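Local coordinates for sensor protein (Bacteroides thetaiotaomicron, PDB 2X7X) that binds beta-D-fructose in its periplasmic domain, the sensing part of a membrane-spanning hybrid two-component protein that probably acts as a histidine kinase and transcription regulator, at residues Lys128-Glu133 against Asp159-Asp164; Ala12-Asp17 against Ile67-Glu72; Gly107-Glu112 against Ala143-Gln148. All coordinates share one frame; numbering follows the deposited sequence.

Contact 1: residues Lys128-Glu133 against Asp159-Asp164. With K (potassium ion), chain G.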
loop_
_atom_site.group_PDB
_atom_site.type_symbol
_atom_site.label_atom_id
_atom_site.label_comp_id
_atom_site.label_asym_id
_atom_site.label_seq_id
_atom_site.Cartn_x
_atom_site.Cartn_y
_atom_site.Cartn_z
ATOM N N LYS A 128 -13.535 -27.724 -9.430
ATOM C CA LYS A 128 -14.304 -28.180 -10.589
ATOM C C LYS A 128 -14.607 -27.006 -11.524
ATOM O O LYS A 128 -15.172 -25.999 -11.095
ATOM C CB LYS A 128 -15.606 -28.865 -10.118
ATOM C CG LYS A 128 -16.528 -29.414 -11.254
ATOM C CD LYS A 128 -17.611 -30.406 -10.725
ATOM C CE LYS A 128 -18.570 -30.864 -11.869
ATOM N NZ LYS A 128 -17.924 -31.656 -12.981
ATOM N N GLY A 129 -14.228 -27.131 -12.795
ATOM C CA GLY A 129 -14.555 -26.109 -13.774
ATOM C C GLY A 129 -13.661 -26.000 -14.998
ATOM O O GLY A 129 -12.570 -26.587 -15.055
ATOM N N ASN A 130 -14.139 -25.234 -15.978
ATOM C CA ASN A 130 -13.442 -25.052 -17.243
ATOM C C ASN A 130 -12.743 -23.694 -17.322
ATOM O O ASN A 130 -13.357 -22.661 -17.051
ATOM C CB ASN A 130 -14.429 -25.165 -18.399
ATOM C CG ASN A 130 -15.093 -26.516 -18.474
ATOM O OD1 ASN A 130 -14.492 -27.553 -18.166
ATOM N ND2 ASN A 130 -16.345 -26.517 -18.900
ATOM N N ILE A 131 -11.471 -23.713 -17.703
ATOM C CA ILE A 131 -10.650 -22.510 -17.795
ATOM C C ILE A 131 -10.240 -22.275 -19.246
ATOM O O ILE A 131 -9.917 -23.235 -19.967
ATOM C CB ILE A 131 -9.335 -22.632 -16.961
ATOM C CG1 ILE A 131 -9.611 -23.155 -15.556
ATOM C CG2 ILE A 131 -8.583 -21.296 -16.909
ATOM C CD1 ILE A 131 -8.330 -23.362 -14.720
ATOM N N VAL A 132 -10.254 -21.015 -19.674
ATOM C CA VAL A 132 -9.586 -20.640 -20.914
ATOM C C VAL A 132 -8.370 -19.760 -20.580
ATOM O O VAL A 132 -8.424 -18.978 -19.618
ATOM C CB VAL A 132 -10.553 -19.984 -21.948
ATOM C CG1 VAL A 132 -11.610 -20.977 -22.383
ATOM C CG2 VAL A 132 -11.229 -18.731 -21.395
ATOM N N GLU A 133 -7.285 -19.910 -21.353
ATOM C CA GLU A 133 -6.027 -19.173 -21.153
ATOM C C GLU A 133 -5.720 -18.273 -22.328
ATOM O O GLU A 133 -5.784 -18.695 -23.470
ATOM C CB GLU A 133 -4.850 -20.132 -20.947
ATOM C CG GLU A 133 -3.539 -19.459 -20.528
ATOM C CD GLU A 133 -2.381 -20.435 -20.298
ATOM O OE1 GLU A 133 -2.394 -21.550 -20.859
ATOM O OE2 GLU A 133 -1.423 -20.083 -19.576
ATOM N N ASP A 159 -10.513 -32.159 -12.008
ATOM C CA ASP A 159 -11.743 -31.568 -12.551
ATOM C C ASP A 159 -11.653 -30.086 -12.862
ATOM O O ASP A 159 -12.657 -29.444 -13.196
ATOM C CB ASP A 159 -12.934 -31.872 -11.660
ATOM C CG ASP A 159 -13.278 -33.344 -11.657
ATOM O OD1 ASP A 159 -13.508 -33.896 -12.770
ATOM O OD2 ASP A 159 -13.295 -33.941 -10.545
ATOM N N ILE A 160 -10.449 -29.543 -12.723
ATOM C CA ILE A 160 -10.121 -28.255 -13.303
ATOM C C ILE A 160 -9.522 -28.573 -14.667
ATOM O O ILE A 160 -8.531 -29.302 -14.740
ATOM C CB ILE A 160 -9.080 -27.484 -12.448
ATOM C CG1 ILE A 160 -9.657 -27.080 -11.084
ATOM C CG2 ILE A 160 -8.534 -26.280 -13.212
ATOM C CD1 ILE A 160 -10.873 -26.211 -11.149
ATOM N N LYS A 161 -10.121 -28.052 -15.733
ATOM C CA LYS A 161 -9.673 -28.367 -17.083
ATOM C C LYS A 161 -9.391 -27.141 -17.937
ATOM O O LYS A 161 -10.221 -26.255 -18.065
ATOM C CB LYS A 161 -10.700 -29.237 -17.788
ATOM C CG LYS A 161 -11.053 -30.508 -17.017
ATOM C CD LYS A 161 -12.202 -31.252 -17.664
ATOM C CE LYS A 161 -12.635 -32.437 -16.806
ATOM N NZ LYS A 161 -14.148 -32.582 -16.771
ATOM N N LEU A 162 -8.205 -27.104 -18.525
ATOM C CA LEU A 162 -7.909 -26.141 -19.549
ATOM C C LEU A 162 -8.545 -26.603 -20.868
ATOM O O LEU A 162 -8.093 -27.580 -21.474
ATOM C CB LEU A 162 -6.396 -25.950 -19.686
ATOM C CG LEU A 162 -5.976 -24.881 -20.701
ATOM C CD1 LEU A 162 -6.533 -23.501 -20.323
ATOM C CD2 LEU A 162 -4.470 -24.833 -20.850
ATOM N N ILE A 163 -9.596 -25.901 -21.302
ATOM C CA ILE A 163 -10.339 -26.278 -22.513
ATOM C C ILE A 163 -10.006 -25.441 -23.758
ATOM O O ILE A 163 -10.459 -25.763 -24.862
ATOM C CB ILE A 163 -11.886 -26.263 -22.285
ATOM C CG1 ILE A 163 -12.398 -24.830 -22.035
ATOM C CG2 ILE A 163 -12.275 -27.200 -21.165
ATOM C CD1 ILE A 163 -13.894 -24.646 -22.286
ATOM N N ASP A 164 -9.242 -24.363 -23.584
ATOM C CA ASP A 164 -8.816 -23.526 -24.724
ATOM C C ASP A 164 -7.691 -22.557 -24.357
ATOM O O ASP A 164 -7.609 -22.081 -23.221
ATOM C CB ASP A 164 -9.999 -22.752 -25.333
ATOM C CG ASP A 164 -9.861 -22.557 -26.846
ATOM O OD1 ASP A 164 -8.720 -22.390 -27.343
ATOM O OD2 ASP A 164 -10.908 -22.574 -27.542
HETATM K K K G . -6.415 -30.923 -14.429
HETATM O O HOH W 1 -4.926 -30.208 -16.541
HETATM O O HOH W 2 -5.310 -33.328 -13.082
#
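Ile131 and Ile160 meet on one face of a parallel strand pair whose short axes differ in direction by only 6° and come within 4.5 Å. From CB outward, Ile131 first passes beside the partner backbone: its CB lies 3.9 Å from Lys161 O. With CG1 beside its own backbone N and anti to the carbonyl carbon (chi1 -48°), the next carbon swings toward Ile160, CG1 standing 4.1 Å from Ile160 CG2. CD1 then ends against that same methyl, and Phe150 of helix 141-155 packs on the side chain from outside the pair. Leu162 lies on this face too; its CD1 comes 3.8 Å from Glu133 CB, while the carboxylate of Glu133 is held by His147 and His195.

Strand 128-135, helix 141-155 and strand 159-167 form a beta-alpha-beta unit, and the helix rests on the face that carries Ile131 and Leu162. Ile160 O also binds a potassium ion at 2.7 Å, together with Ile154 O, Phe157 O and two waters, which ties the edge strand to the C-terminal end of helix 141-155 and the loop that follows.

The backbone bonds alternate regularly as far as Ile163 N to Ile131 O. Glu133 N then reaches Asp164 O at 2.9 Å, one residue further than a regular register would give. Ile163 and Asp164 thus stand opposite Val132 as a beta bulge, consistent with the nearly helical psi of Ile163 (-9°). Beside the face that bears Asn130 and Val132, the side chain of Ile163 crosses that of Asn130 at about a right angle, its CG2 3.7 Å from Asn130 OD1, and its CG1 is 3.9 Å from Val132 CG1. Asn130 ND2 is hydrogen-bonded to Lys188 O, and the carboxylate of Asp164 pairs with Arg185 and His186.

Contact 2: residues Ala12-Asp17 against Ile67-Glu72. With FRU (beta-D-fructofuranose), chain E.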
loop_
_atom_site.group_PDB
_atom_site.type_symbol
_atom_site.label_atom_id
_atom_site.label_comp_id
_atom_site.label_asym_id
_atom_site.label_seq_id
_atom_site.Cartn_x
_atom_site.Cartn_y
_atom_site.Cartn_z
ATOM N N ALA A 12 17.398 -1.313 -23.417
ATOM C CA ALA A 12 16.695 -1.864 -24.561
ATOM C C ALA A 12 15.432 -2.538 -24.044
ATOM O O ALA A 12 15.489 -3.561 -23.341
ATOM C CB ALA A 12 17.577 -2.842 -25.316
ATOM N N GLN A 13 14.296 -1.949 -24.388
ATOM C CA GLN A 13 13.017 -2.343 -23.815
ATOM C C GLN A 13 12.165 -2.966 -24.910
ATOM O O GLN A 13 12.050 -2.402 -25.995
ATOM C CB GLN A 13 12.349 -1.099 -23.227
ATOM C CG GLN A 13 11.273 -1.334 -22.212
ATOM C CD GLN A 13 11.796 -1.780 -20.869
ATOM O OE1 GLN A 13 11.992 -2.971 -20.640
ATOM N NE2 GLN A 13 11.980 -0.832 -19.952
ATOM N N CYS A 14 11.573 -4.123 -24.622
ATOM C CA CYS A 14 10.843 -4.893 -25.633
ATOM C C CYS A 14 9.559 -4.222 -26.119
ATOM O O CYS A 14 9.091 -4.469 -27.235
ATOM C CB CYS A 14 10.545 -6.309 -25.124
ATOM S SG CYS A 14 9.638 -6.395 -23.545
ATOM N N SER A 15 8.990 -3.365 -25.288
ATOM C CA SER A 15 7.760 -2.690 -25.664
ATOM C C SER A 15 7.541 -1.433 -24.853
ATOM O O SER A 15 8.386 -1.069 -24.031
ATOM C CB SER A 15 6.551 -3.638 -25.534
ATOM O OG SER A 15 6.602 -4.401 -24.350
ATOM N N ASP A 16 6.401 -0.782 -25.098
ATOM C CA ASP A 16 6.051 0.479 -24.433
ATOM C C ASP A 16 4.582 0.534 -24.010
ATOM O O ASP A 16 3.692 0.423 -24.846
ATOM C CB ASP A 16 6.361 1.661 -25.339
ATOM C CG ASP A 16 5.918 2.964 -24.737
ATOM O OD1 ASP A 16 6.489 3.352 -23.680
ATOM O OD2 ASP A 16 4.974 3.574 -25.304
ATOM N N ASP A 17 4.354 0.724 -22.712
ATOM C CA ASP A 17 3.021 0.704 -22.083
ATOM C C ASP A 17 3.149 1.221 -20.644
ATOM O O ASP A 17 4.245 1.580 -20.215
ATOM C CB ASP A 17 2.451 -0.722 -22.074
ATOM C CG ASP A 17 3.484 -1.769 -21.622
ATOM O OD1 ASP A 17 3.717 -2.719 -22.402
ATOM O OD2 ASP A 17 4.076 -1.635 -20.517
ATOM N N ILE A 67 21.033 -2.579 -20.148
ATOM C CA ILE A 67 19.860 -3.188 -19.527
ATOM C C ILE A 67 18.874 -3.567 -20.624
ATOM O O ILE A 67 18.398 -2.707 -21.369
ATOM C CB ILE A 67 19.181 -2.243 -18.495
ATOM C CG1 ILE A 67 20.096 -1.984 -17.300
ATOM C CG2 ILE A 67 17.886 -2.849 -17.970
ATOM C CD1 ILE A 67 19.732 -0.728 -16.541
ATOM N N ILE A 68 18.576 -4.857 -20.724
ATOM C CA ILE A 68 17.641 -5.340 -21.742
ATOM C C ILE A 68 16.557 -6.270 -21.193
ATOM O O ILE A 68 16.799 -7.095 -20.304
ATOM C CB ILE A 68 18.376 -6.034 -22.945
ATOM C CG1 ILE A 68 17.377 -6.429 -24.035
ATOM C CG2 ILE A 68 19.149 -7.251 -22.485
ATOM C CD1 ILE A 68 17.985 -7.034 -25.261
ATOM N N SER A 69 15.362 -6.123 -21.754
ATOM C CA SER A 69 14.275 -7.069 -21.572
ATOM C C SER A 69 13.977 -7.755 -22.913
ATOM O O SER A 69 13.344 -7.166 -23.792
ATOM C CB SER A 69 13.042 -6.351 -21.020
ATOM O OG SER A 69 11.866 -7.098 -21.294
ATOM N N ALA A 70 14.424 -9.006 -23.053
ATOM C CA ALA A 70 14.415 -9.728 -24.342
ATOM C C ALA A 70 13.030 -10.109 -24.888
ATOM O O ALA A 70 12.377 -11.013 -24.365
ATOM C CB ALA A 70 15.312 -10.961 -24.250
ATOM N N ASN A 71 12.616 -9.439 -25.965
ATOM C CA ASN A 71 11.266 -9.572 -26.549
ATOM C C ASN A 71 10.777 -11.003 -26.711
ATOM O O ASN A 71 9.665 -11.336 -26.307
ATOM C CB ASN A 71 11.182 -8.850 -27.892
ATOM C CG ASN A 71 9.780 -8.854 -28.470
ATOM O OD1 ASN A 71 8.871 -8.262 -27.906
ATOM N ND2 ASN A 71 9.606 -9.504 -29.608
ATOM N N GLU A 72 11.603 -11.826 -27.340
ATOM C CA GLU A 72 11.400 -13.256 -27.386
ATOM C C GLU A 72 12.752 -13.844 -27.060
ATOM O O GLU A 72 13.764 -13.211 -27.330
ATOM C CB GLU A 72 10.927 -13.705 -28.764
ATOM C CG GLU A 72 9.671 -12.994 -29.222
ATOM C CD GLU A 72 8.958 -13.694 -30.353
ATOM O OE1 GLU A 72 8.765 -13.064 -31.412
ATOM O OE2 GLU A 72 8.581 -14.875 -30.187
HETATM C C1 FRU E . 4.824 -5.084 -19.964
HETATM C C2 FRU E . 4.276 -6.499 -20.015
HETATM C C3 FRU E . 3.478 -6.852 -18.763
HETATM C C4 FRU E . 3.873 -8.297 -18.531
HETATM C C5 FRU E . 5.350 -8.259 -18.898
HETATM C C6 FRU E . 5.958 -9.602 -19.295
HETATM O O1 FRU E . 5.240 -4.683 -21.267
HETATM O O2 FRU E . 3.503 -6.643 -21.212
HETATM O O3 FRU E . 2.067 -6.650 -18.921
HETATM O O4 FRU E . 3.633 -8.731 -17.187
HETATM O O5 FRU E . 5.373 -7.404 -20.044
HETATM O O6 FRU E . 7.378 -9.447 -19.494
#
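Ala12 and Ile68 form a buried parallel bridge at the C-terminal ends of strands 8-13 and 65-68, neighbours in the six-stranded parallel sheet of the N-terminal lobe. Both polar backbone atoms of Ala12 are used: Ala12 N donates to Ile67 O at 2.7 Å, and Ala12 O accepts from Ser69 N at 3.0 Å with an N-H...O angle of 162°. On the face bearing both side chains, Ala12 CB lies 3.8 Å from Ile68 CG1, and Val55 of helix 48-60 touches both residues.

Past the bridge the contact passes from sheet pairing to loop packing. Cys14 directs CB at the other loop, 3.6 Å from Asn71 CA, and its SG, set between the backbone N and the carbonyl carbon (chi1 56°), turns toward Ser69. Gln13 starts off away from Ser69, but the chain bends at chi2 (74°), which turns CD back, and OE1 ends 3.6 Å from Ser69 CB; its NE2 is held by Asn24. Ser69 OG in turn bonds Asp94, a fructose-binding residue, and Asn71 O accepts from NH1 of Arg95, a second one.

Beyond these residues, the sugar O1 donates to Asp17 OD1 at 2.7 Å, while Ser15 OG makes a weak bond to the same oxygen. Asp17 OD2 meanwhile N-caps helix 18-31 through Arg20 N. Such loops, at the C-terminal strand ends of a parallel sheet, line the sugar cleft typical of the periplasmic binding protein fold.

Contact 3: residues Gly107-Glu112 against Ala143-Gln148. With FRU (beta-D-fructofuranose), chain E.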
loop_
_atom_site.group_PDB
_atom_site.type_symbol
_atom_site.label_atom_id
_atom_site.label_comp_id
_atom_site.label_asym_id
_atom_site.label_seq_id
_atom_site.Cartn_x
_atom_site.Cartn_y
_atom_site.Cartn_z
ATOM N N GLY A 107 14.473 -10.137 -11.753
ATOM C CA GLY A 107 13.060 -10.261 -12.110
ATOM C C GLY A 107 12.254 -11.068 -11.122
ATOM O O GLY A 107 12.789 -11.561 -10.137
ATOM N N ALA A 108 10.957 -11.202 -11.379
ATOM C CA ALA A 108 10.103 -12.000 -10.520
ATOM C C ALA A 108 9.895 -13.371 -11.154
ATOM O O ALA A 108 9.962 -13.490 -12.374
ATOM C CB ALA A 108 8.796 -11.300 -10.305
ATOM N N ASP A 109 9.646 -14.405 -10.342
ATOM C CA ASP A 109 9.502 -15.769 -10.886
ATOM C C ASP A 109 8.156 -15.991 -11.584
ATOM O O ASP A 109 7.113 -16.132 -10.935
ATOM C CB ASP A 109 9.723 -16.837 -9.814
ATOM C CG ASP A 109 9.870 -18.234 -10.402
ATOM O OD1 ASP A 109 10.345 -19.129 -9.673
ATOM O OD2 ASP A 109 9.533 -18.451 -11.589
ATOM N N ASN A 110 8.193 -16.052 -12.908
ATOM C CA ASN A 110 6.965 -16.172 -13.676
ATOM C C ASN A 110 6.309 -17.530 -13.536
ATOM O O ASN A 110 5.086 -17.642 -13.644
ATOM C CB ASN A 110 7.183 -15.757 -15.142
ATOM C CG ASN A 110 7.288 -14.241 -15.299
ATOM O OD1 ASN A 110 6.286 -13.537 -15.282
ATOM N ND2 ASN A 110 8.499 -13.738 -15.413
ATOM N N TYR A 111 7.112 -18.559 -13.273
ATOM C CA TYR A 111 6.589 -19.912 -13.125
ATOM C C TYR A 111 5.741 -19.970 -11.857
ATOM O O TYR A 111 4.613 -20.470 -11.866
ATOM C CB TYR A 111 7.730 -20.918 -13.064
ATOM C CG TYR A 111 7.318 -22.374 -13.034
ATOM C CD1 TYR A 111 6.991 -23.009 -11.835
ATOM C CD2 TYR A 111 7.280 -23.131 -14.202
ATOM C CE1 TYR A 111 6.620 -24.356 -11.808
ATOM C CE2 TYR A 111 6.914 -24.478 -14.176
ATOM C CZ TYR A 111 6.590 -25.077 -12.976
ATOM O OH TYR A 111 6.240 -26.405 -12.957
ATOM N N GLU A 112 6.285 -19.430 -10.775
ATOM C CA GLU A 112 5.590 -19.382 -9.505
ATOM C C GLU A 112 4.313 -18.554 -9.555
ATOM O O GLU A 112 3.332 -18.883 -8.894
ATOM C CB GLU A 112 6.523 -18.870 -8.413
ATOM C CG GLU A 112 7.404 -19.976 -7.849
ATOM C CD GLU A 112 6.595 -21.178 -7.356
ATOM O OE1 GLU A 112 7.006 -22.320 -7.661
ATOM O OE2 GLU A 112 5.541 -20.972 -6.686
ATOM N N ALA A 143 5.512 -15.530 -20.868
ATOM C CA ALA A 143 4.364 -16.311 -21.383
ATOM C C ALA A 143 4.567 -17.829 -21.221
ATOM O O ALA A 143 3.645 -18.541 -20.820
ATOM C CB ALA A 143 4.062 -15.975 -22.832
ATOM N N MET A 144 5.767 -18.307 -21.542
ATOM C CA MET A 144 6.118 -19.710 -21.398
ATOM C C MET A 144 5.889 -20.180 -19.963
ATOM O O MET A 144 5.148 -21.141 -19.722
ATOM C CB MET A 144 7.591 -19.937 -21.759
ATOM C CG MET A 144 7.911 -19.967 -23.248
ATOM S SD MET A 144 9.705 -19.873 -23.583
ATOM C CE MET A 144 9.604 -19.620 -25.355
ATOM N N GLU A 145 6.544 -19.492 -19.020
ATOM C CA GLU A 145 6.506 -19.863 -17.617
ATOM C C GLU A 145 5.119 -19.647 -17.013
ATOM O O GLU A 145 4.597 -20.544 -16.341
ATOM C CB GLU A 145 7.598 -19.145 -16.833
ATOM C CG GLU A 145 8.973 -19.693 -17.119
ATOM C CD GLU A 145 10.109 -18.763 -16.722
ATOM O OE1 GLU A 145 9.975 -18.000 -15.728
ATOM O OE2 GLU A 145 11.156 -18.805 -17.421
ATOM N N ARG A 146 4.492 -18.501 -17.271
ATOM C CA ARG A 146 3.108 -18.313 -16.837
ATOM C C ARG A 146 2.203 -19.482 -17.236
ATOM O O ARG A 146 1.258 -19.812 -16.521
ATOM C CB ARG A 146 2.544 -16.970 -17.305
ATOM C CG ARG A 146 3.011 -15.825 -16.423
ATOM C CD ARG A 146 2.880 -14.469 -17.089
ATOM N NE ARG A 146 3.731 -13.489 -16.427
ATOM C CZ ARG A 146 3.662 -12.165 -16.593
ATOM N NH1 ARG A 146 2.746 -11.626 -17.400
ATOM N NH2 ARG A 146 4.536 -11.376 -15.956
ATOM N N HIS A 147 2.507 -20.131 -18.350
ATOM C CA HIS A 147 1.708 -21.283 -18.762
ATOM C C HIS A 147 2.131 -22.554 -18.037
ATOM O O HIS A 147 1.278 -23.295 -17.551
ATOM C CB HIS A 147 1.733 -21.467 -20.276
ATOM C CG HIS A 147 1.087 -22.732 -20.746
ATOM N ND1 HIS A 147 -0.280 -22.876 -20.852
ATOM C CD2 HIS A 147 1.623 -23.908 -21.153
ATOM C CE1 HIS A 147 -0.557 -24.089 -21.296
ATOM N NE2 HIS A 147 0.581 -24.735 -21.486
ATOM N N GLN A 148 3.440 -22.782 -17.937
ATOM C CA GLN A 148 3.975 -24.016 -17.353
ATOM C C GLN A 148 3.560 -24.157 -15.885
ATOM O O GLN A 148 3.125 -25.232 -15.449
ATOM C CB GLN A 148 5.500 -24.052 -17.457
ATOM C CG GLN A 148 6.055 -24.352 -18.824
ATOM C CD GLN A 148 7.510 -23.859 -19.008
ATOM O OE1 GLN A 148 7.964 -23.662 -20.138
ATOM N NE2 GLN A 148 8.238 -23.654 -17.897
HETATM C C1 FRU E . 4.824 -5.084 -19.964
HETATM C C2 FRU E . 4.276 -6.499 -20.015
HETATM C C3 FRU E . 3.478 -6.852 -18.763
HETATM C C4 FRU E . 3.873 -8.297 -18.531
HETATM C C5 FRU E . 5.350 -8.259 -18.898
HETATM C C6 FRU E . 5.958 -9.602 -19.295
HETATM O O1 FRU E . 5.240 -4.683 -21.267
HETATM O O2 FRU E . 3.503 -6.643 -21.212
HETATM O O3 FRU E . 2.067 -6.650 -18.921
HETATM O O4 FRU E . 3.633 -8.731 -17.187
HETATM O O5 FRU E . 5.373 -7.404 -20.044
HETATM O O6 FRU E . 7.378 -9.447 -19.494
HETATM O O HOH W 3 10.915 -15.786 -15.039
#
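Asn110 turns CG beside its backbone N (chi1 -75°), and Arg146 runs extended from CG to NE, which brings amide oxygen and guanidinium together. Asn110 OD1 accepts twice from one side of the group, from Arg146 NE at 2.8 Å and Arg146 NH2 at 2.9 Å. The amide and guanidinium planes are 43° apart: NH2 approaches in the carbonyl plane, whereas NE is tilted 29° from it.

This side-on grip should fix the rotation of the guanidinium, whose other edge faces the sugar. Fructose O4 lies near the group's plane and accepts from Arg146 NH1 at 3.0 Å and from Arg146 NH2 at 3.1 Å. Asn110 is therefore a second-shell residue positioning a first-shell one; its ND2 bonds Tyr245 OH, and the ring of Tyr245 also makes a cation-pi contact with Arg146.

Further along, Glu145 OE1 approaches Asn110 CB at 3.6 Å. Glu145 OE2 forms a salt bridge with Lys96, which probably eases the repulsion between Glu145 and the nearby carboxylate of Asp109. Tyr111 CE2 lies 3.6 Å from Gln148 CB, with Gln148 NE2 in plane at the ring's edge.

Asp109 N-caps helix 110-124, its OD2 accepting from Tyr111 N at 3.0 Å. That helix end, directly after strand 104-108 of the N-terminal sheet, lies against helix 141-155, which links strands 128-135 and 159-167 of the second sheet.

Contacts 2 and 3 reach the same fructose from different places: their centres are about 17 Å apart and their nearest atoms about 7 Å, and the sugar joins them, O1 held within 12-17 and O4 by 143-148. Both also involve strands of the N-terminal sheet. Contact 1 lies in the other sheet, its centre about 31 Å from that of contact 2 on the opposite side of the chain's centre, with the side chain of Glu133 about 13 Å from the sugar. It touches contact 3 directly, since Glu133 OE1 is probably hydrogen-bonded to His147 ND1, one residue after the sugar-binding Arg146. Segment 143-148 thus touches the sugar through Arg146 and the second sheet through His147.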